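Local coordinates for protein citrate lyase, subunit 1 (Methanosaeta concilii, PDB 6HXI) that probably works as part of ATP citrate lyase, which converts citrate, coenzyme A and ATP into acetyl-CoA, oxaloacetate, ADP and phosphate, at residues L19-D24 and K228-E233; W187-Y190 and G194-Y197. All coordinates share one frame; numbering follows the deposited sequence.

Interaction 1. Residues L19-D24 and K228-E233; sequences LPEYLD and KKRWSE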
loop_
_atom_site.group_PDB
_atom_site.type_symbol
_atom_site.label_atom_id
_atom_site.label_comp_id
_atom_site.label_asym_id
_atom_site.label_seq_id
_atom_site.Cartn_x
_atom_site.Cartn_y
_atom_site.Cartn_z
ATOM N N LEU C 19 -29.860 15.556 -57.002
ATOM C CA LEU C 19 -30.448 14.756 -58.089
ATOM C C LEU C 19 -29.408 14.299 -59.168
ATOM O O LEU C 19 -29.525 13.149 -59.608
ATOM C CB LEU C 19 -31.671 15.399 -58.739
ATOM C CG LEU C 19 -32.548 14.430 -59.563
ATOM C CD1 LEU C 19 -33.465 13.595 -58.660
ATOM C CD2 LEU C 19 -33.363 15.183 -60.598
ATOM N N PRO C 20 -28.357 15.090 -59.545
ATOM C CA PRO C 20 -27.368 14.587 -60.526
ATOM C C PRO C 20 -26.520 13.377 -60.081
ATOM O O PRO C 20 -25.643 12.957 -60.833
ATOM C CB PRO C 20 -26.485 15.813 -60.804
ATOM C CG PRO C 20 -27.252 16.976 -60.325
ATOM C CD PRO C 20 -28.048 16.486 -59.174
ATOM N N GLU C 21 -26.793 12.813 -58.885
ATOM C CA GLU C 21 -26.122 11.645 -58.297
ATOM C C GLU C 21 -26.868 10.347 -58.625
ATOM O O GLU C 21 -26.293 9.265 -58.532
ATOM C CB GLU C 21 -26.015 11.797 -56.767
ATOM C CG GLU C 21 -24.890 12.720 -56.323
ATOM C CD GLU C 21 -24.759 12.958 -54.830
ATOM O OE1 GLU C 21 -25.052 12.033 -54.036
ATOM O OE2 GLU C 21 -24.314 14.066 -54.455
ATOM N N TYR C 22 -28.149 10.468 -58.998
ATOM C CA TYR C 22 -29.064 9.381 -59.363
ATOM C C TYR C 22 -29.348 9.405 -60.880
ATOM O O TYR C 22 -29.533 8.359 -61.508
ATOM C CB TYR C 22 -30.392 9.536 -58.575
ATOM C CG TYR C 22 -30.219 9.653 -57.073
ATOM C CD1 TYR C 22 -29.771 8.575 -56.316
ATOM C CD2 TYR C 22 -30.489 10.845 -56.412
ATOM C CE1 TYR C 22 -29.615 8.675 -54.933
ATOM C CE2 TYR C 22 -30.345 10.956 -55.026
ATOM C CZ TYR C 22 -29.904 9.868 -54.290
ATOM O OH TYR C 22 -29.737 9.969 -52.925
ATOM N N LEU C 23 -29.373 10.618 -61.444
ATOM C CA LEU C 23 -29.653 10.939 -62.840
ATOM C C LEU C 23 -28.432 11.660 -63.449
ATOM O O LEU C 23 -27.442 11.887 -62.747
ATOM C CB LEU C 23 -30.871 11.892 -62.804
ATOM C CG LEU C 23 -31.729 12.072 -64.043
ATOM C CD1 LEU C 23 -32.319 10.746 -64.519
ATOM C CD2 LEU C 23 -32.839 13.073 -63.769
ATOM N N ASP C 24 -28.499 12.018 -64.747
ATOM C CA ASP C 24 -27.457 12.812 -65.411
ATOM C C ASP C 24 -28.012 14.243 -65.471
ATOM O O ASP C 24 -27.999 14.882 -66.521
ATOM C CB ASP C 24 -27.127 12.263 -66.811
ATOM C CG ASP C 24 -26.760 10.793 -66.856
ATOM O OD1 ASP C 24 -26.366 10.242 -65.800
ATOM O OD2 ASP C 24 -26.873 10.189 -67.944
ATOM N N LYS C 228 -27.477 15.612 -41.939
ATOM C CA LYS C 228 -26.624 16.745 -41.562
ATOM C C LYS C 228 -25.885 17.384 -42.729
ATOM O O LYS C 228 -25.693 18.596 -42.711
ATOM C CB LYS C 228 -25.655 16.380 -40.432
ATOM C CG LYS C 228 -26.350 16.115 -39.089
ATOM C CD LYS C 228 -25.338 15.772 -37.994
ATOM C CE LYS C 228 -25.956 14.972 -36.874
ATOM N NZ LYS C 228 -25.092 14.949 -35.660
ATOM N N LYS C 229 -25.502 16.590 -43.744
ATOM C CA LYS C 229 -24.794 17.114 -44.911
ATOM C C LYS C 229 -25.745 17.612 -46.013
ATOM O O LYS C 229 -25.486 18.669 -46.593
ATOM C CB LYS C 229 -23.745 16.122 -45.453
ATOM C CG LYS C 229 -24.241 14.708 -45.705
ATOM C CD LYS C 229 -23.205 13.891 -46.489
ATOM C CE LYS C 229 -23.798 12.615 -47.044
ATOM N NZ LYS C 229 -22.963 12.035 -48.129
ATOM N N ARG C 230 -26.846 16.877 -46.290
ATOM C CA ARG C 230 -27.782 17.285 -47.338
ATOM C C ARG C 230 -28.610 18.515 -46.937
ATOM O O ARG C 230 -28.819 19.386 -47.776
ATOM C CB ARG C 230 -28.656 16.115 -47.811
ATOM C CG ARG C 230 -27.860 15.047 -48.555
ATOM C CD ARG C 230 -28.742 13.993 -49.208
ATOM N NE ARG C 230 -27.975 13.080 -50.062
ATOM C CZ ARG C 230 -28.503 12.298 -50.999
ATOM N NH1 ARG C 230 -29.812 12.308 -51.226
ATOM N NH2 ARG C 230 -27.725 11.515 -51.731
ATOM N N TRP C 231 -29.012 18.629 -45.664
ATOM C CA TRP C 231 -29.814 19.760 -45.169
ATOM C C TRP C 231 -28.961 20.946 -44.662
ATOM O O TRP C 231 -29.530 21.910 -44.132
ATOM C CB TRP C 231 -30.757 19.313 -44.027
ATOM C CG TRP C 231 -31.804 18.291 -44.357
ATOM C CD1 TRP C 231 -31.943 17.580 -45.516
ATOM C CD2 TRP C 231 -32.860 17.854 -43.490
ATOM N NE1 TRP C 231 -33.022 16.732 -45.423
ATOM C CE2 TRP C 231 -33.608 16.884 -44.192
ATOM C CE3 TRP C 231 -33.270 18.216 -42.198
ATOM C CZ2 TRP C 231 -34.719 16.246 -43.631
ATOM C CZ3 TRP C 231 -34.372 17.583 -41.650
ATOM C CH2 TRP C 231 -35.075 16.603 -42.358
ATOM N N SER C 232 -27.614 20.865 -44.816
ATOM C CA SER C 232 -26.638 21.859 -44.336
ATOM C C SER C 232 -26.983 23.328 -44.624
ATOM O O SER C 232 -26.876 24.171 -43.726
ATOM C CB SER C 232 -25.244 21.543 -44.866
ATOM O OG SER C 232 -25.218 21.613 -46.281
ATOM N N GLU C 233 -27.407 23.615 -45.866
ATOM C CA GLU C 233 -27.741 24.950 -46.371
ATOM C C GLU C 233 -29.195 25.394 -46.137
ATOM O O GLU C 233 -29.582 26.445 -46.646
ATOM C CB GLU C 233 -27.391 25.046 -47.875
ATOM C CG GLU C 233 -25.949 25.441 -48.147
ATOM C CD GLU C 233 -25.021 24.318 -48.569
ATOM O OE1 GLU C 233 -25.187 23.811 -49.701
ATOM O OE2 GLU C 233 -24.090 23.990 -47.796
#

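Interaction 2. Residues W187-Y190 and G194-Y197; sequences WRFY and GFAY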
loop_
_atom_site.group_PDB
_atom_site.type_symbol
_atom_site.label_atom_id
_atom_site.label_comp_id
_atom_site.label_asym_id
_atom_site.label_seq_id
_atom_site.Cartn_x
_atom_site.Cartn_y
_atom_site.Cartn_z
ATOM N N TRP C 187 -37.590 9.583 -56.868
ATOM C CA TRP C 187 -37.946 8.683 -55.764
ATOM C C TRP C 187 -36.719 8.412 -54.881
ATOM O O TRP C 187 -36.840 8.411 -53.659
ATOM C CB TRP C 187 -38.537 7.351 -56.256
ATOM C CG TRP C 187 -38.875 6.449 -55.105
ATOM C CD1 TRP C 187 -39.948 6.554 -54.269
ATOM C CD2 TRP C 187 -38.047 5.415 -54.566
ATOM N NE1 TRP C 187 -39.866 5.613 -53.271
ATOM C CE2 TRP C 187 -38.695 4.916 -53.412
ATOM C CE3 TRP C 187 -36.796 4.881 -54.926
ATOM C CZ2 TRP C 187 -38.169 3.863 -52.654
ATOM C CZ3 TRP C 187 -36.280 3.830 -54.186
ATOM C CH2 TRP C 187 -36.960 3.334 -53.060
ATOM N N ARG C 188 -35.549 8.174 -55.504
ATOM C CA ARG C 188 -34.295 7.904 -54.796
ATOM C C ARG C 188 -33.907 9.139 -53.991
ATOM O O ARG C 188 -33.538 9.025 -52.826
ATOM C CB ARG C 188 -33.192 7.505 -55.795
ATOM C CG ARG C 188 -33.477 6.210 -56.541
ATOM C CD ARG C 188 -32.207 5.679 -57.187
ATOM N NE ARG C 188 -32.479 4.764 -58.298
ATOM C CZ ARG C 188 -32.696 3.455 -58.173
ATOM N NH1 ARG C 188 -32.719 2.887 -56.971
ATOM N NH2 ARG C 188 -32.925 2.711 -59.245
ATOM N N PHE C 189 -34.081 10.315 -54.595
ATOM C CA PHE C 189 -33.855 11.608 -53.976
ATOM C C PHE C 189 -34.816 11.800 -52.787
ATOM O O PHE C 189 -34.388 12.218 -51.723
ATOM C CB PHE C 189 -34.017 12.711 -55.038
ATOM C CG PHE C 189 -34.037 14.137 -54.541
ATOM C CD1 PHE C 189 -32.865 14.763 -54.133
ATOM C CD2 PHE C 189 -35.225 14.867 -54.520
ATOM C CE1 PHE C 189 -32.881 16.083 -53.677
ATOM C CE2 PHE C 189 -35.241 16.188 -54.063
ATOM C CZ PHE C 189 -34.065 16.789 -53.643
ATOM N N TYR C 190 -36.091 11.445 -52.962
ATOM C CA TYR C 190 -37.146 11.531 -51.935
ATOM C C TYR C 190 -36.780 10.627 -50.731
ATOM O O TYR C 190 -36.803 11.071 -49.575
ATOM C CB TYR C 190 -38.481 11.098 -52.584
ATOM C CG TYR C 190 -39.670 11.004 -51.649
ATOM C CD1 TYR C 190 -40.505 12.095 -51.439
ATOM C CD2 TYR C 190 -40.020 9.793 -51.051
ATOM C CE1 TYR C 190 -41.616 12.006 -50.599
ATOM C CE2 TYR C 190 -41.139 9.687 -50.233
ATOM C CZ TYR C 190 -41.930 10.800 -50.004
ATOM O OH TYR C 190 -43.026 10.711 -49.187
ATOM N N GLY C 194 -34.873 12.312 -46.950
ATOM C CA GLY C 194 -35.841 12.447 -45.864
ATOM C C GLY C 194 -37.048 13.328 -46.099
ATOM O O GLY C 194 -37.502 14.024 -45.189
ATOM N N PHE C 195 -37.586 13.275 -47.319
ATOM C CA PHE C 195 -38.772 14.024 -47.701
ATOM C C PHE C 195 -40.003 13.289 -47.245
ATOM O O PHE C 195 -40.002 12.061 -47.174
ATOM C CB PHE C 195 -38.836 14.211 -49.229
ATOM C CG PHE C 195 -37.948 15.298 -49.775
ATOM C CD1 PHE C 195 -36.627 15.033 -50.118
ATOM C CD2 PHE C 195 -38.433 16.586 -49.950
ATOM C CE1 PHE C 195 -35.805 16.042 -50.620
ATOM C CE2 PHE C 195 -37.606 17.596 -50.434
ATOM C CZ PHE C 195 -36.298 17.314 -50.773
ATOM N N ALA C 196 -41.053 14.039 -46.940
ATOM C CA ALA C 196 -42.343 13.496 -46.555
ATOM C C ALA C 196 -43.342 13.796 -47.711
ATOM O O ALA C 196 -44.391 13.164 -47.815
ATOM C CB ALA C 196 -42.807 14.149 -45.259
ATOM N N TYR C 197 -42.984 14.770 -48.569
ATOM C CA TYR C 197 -43.746 15.237 -49.721
ATOM C C TYR C 197 -42.877 16.045 -50.695
ATOM O O TYR C 197 -42.088 16.887 -50.280
ATOM C CB TYR C 197 -44.941 16.089 -49.261
ATOM C CG TYR C 197 -45.836 16.536 -50.395
ATOM C CD1 TYR C 197 -46.731 15.655 -50.991
ATOM C CD2 TYR C 197 -45.787 17.842 -50.874
ATOM C CE1 TYR C 197 -47.525 16.047 -52.067
ATOM C CE2 TYR C 197 -46.598 18.256 -51.937
ATOM C CZ TYR C 197 -47.466 17.353 -52.533
ATOM O OH TYR C 197 -48.277 17.737 -53.581
HETATM O O HOH W 1 -38.983 9.294 -47.585
#

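Interaction 1. Residues L19-D24 and K228-E233
The backbones at Y22 and R230 stay far apart, their CA atoms separated by 14.4 Å: Y22 follows the short 3-10 turn 19-21, R230 lies in 228-230, whose backbone angles are helical without regular helix bonds, and long side chains bridge the interval. R230 is extended from CG to NE and brings its guanidinium end-on to the phenol of Y22, which comes from the opposite direction. Both terminal nitrogens donate to one oxygen: R230 NH1 lies 2.9 Å and R230 NH2 2.8 Å from Y22 OH. Both bonds are bent, near 140° at the hydrogen. The hydroxyl sits close to the guanidinium plane, although ring and guanidinium are turned 66° from each other. In the ATP-grasp family region, this fork joins the loop after helix 8-18 to the loop after strand 209-220. Both loops also meet the end of helix 173-192, where R230 NH1 bonds T193 OG1 and Y22 OH makes a weak hydrogen bond with D192. E21 supplies a looser, charged component, a long salt bridge of 3.6 Å from its OE1 to R230 NH2, the carboxylate steeply turned against the guanidinium. Within 19-24, L19 O accepts backbone bonds from both Y22 N and L23 N.

Interaction 2. Residues W187-Y190 and G194-Y197
Between Y190 and F195 the chain leaves helix 173-192 and enters strand 195-206 through a tight reversal consistent with a Schellman motif: F195 N donates to Y190 O, five residues back, at 3.2 Å, and G194 before it has the positive phi expected there. Immediately afterwards A196 and Y197 both face K218 on the adjoining strand, a classic beta bulge in the antiparallel sheet of the ATP-grasp family region. With CG anti to the backbone N (chi1 175°), the Y190 ring reaches along this corner. Its CD1 touches F195 CB at 3.5 Å, and F195 O lies over one face, 3.6 Å above the ring plane and offset toward the rim. The phenol's main polar partner is S124 OG on strand 118-125; A196 O also lies 3.1 Å from Y190 OH, at most a weak partner for its one proton. A phenylalanine here would probably keep much of the packing but leave the S124 hydroxyl without this mate, and the A196 carbonyl without a weaker, possible one. Toward helix 8-18, F189 meets F195 obliquely, the ring planes 42° apart. Their centroids are 5.0 Å from each other, and the closest carbons, F189 CE2 and F195 CE1, come to 3.5 Å.

In the fold
The pair illustrates how chemistry follows depth. Interaction 2 is buried, joining a helix to the strand that succeeds it through aromatic packing and a backbone bond; interaction 1 lies at the surface, linking loops more than 200 residues apart through a charged and hydroxyl-bearing trio. Their centres are about 11 Å apart, and side chains of interaction 1 pack on the C-terminal part of helix 173-192, which supplies one segment of interaction 2. Y22 packs through CD1 on R188 CB, at 3.6 Å, and L19 lies against F189, so the loop 19-24 borders the F189-F195 pair of interaction 2. Across the other segments, W231 CZ2 touches G194 O.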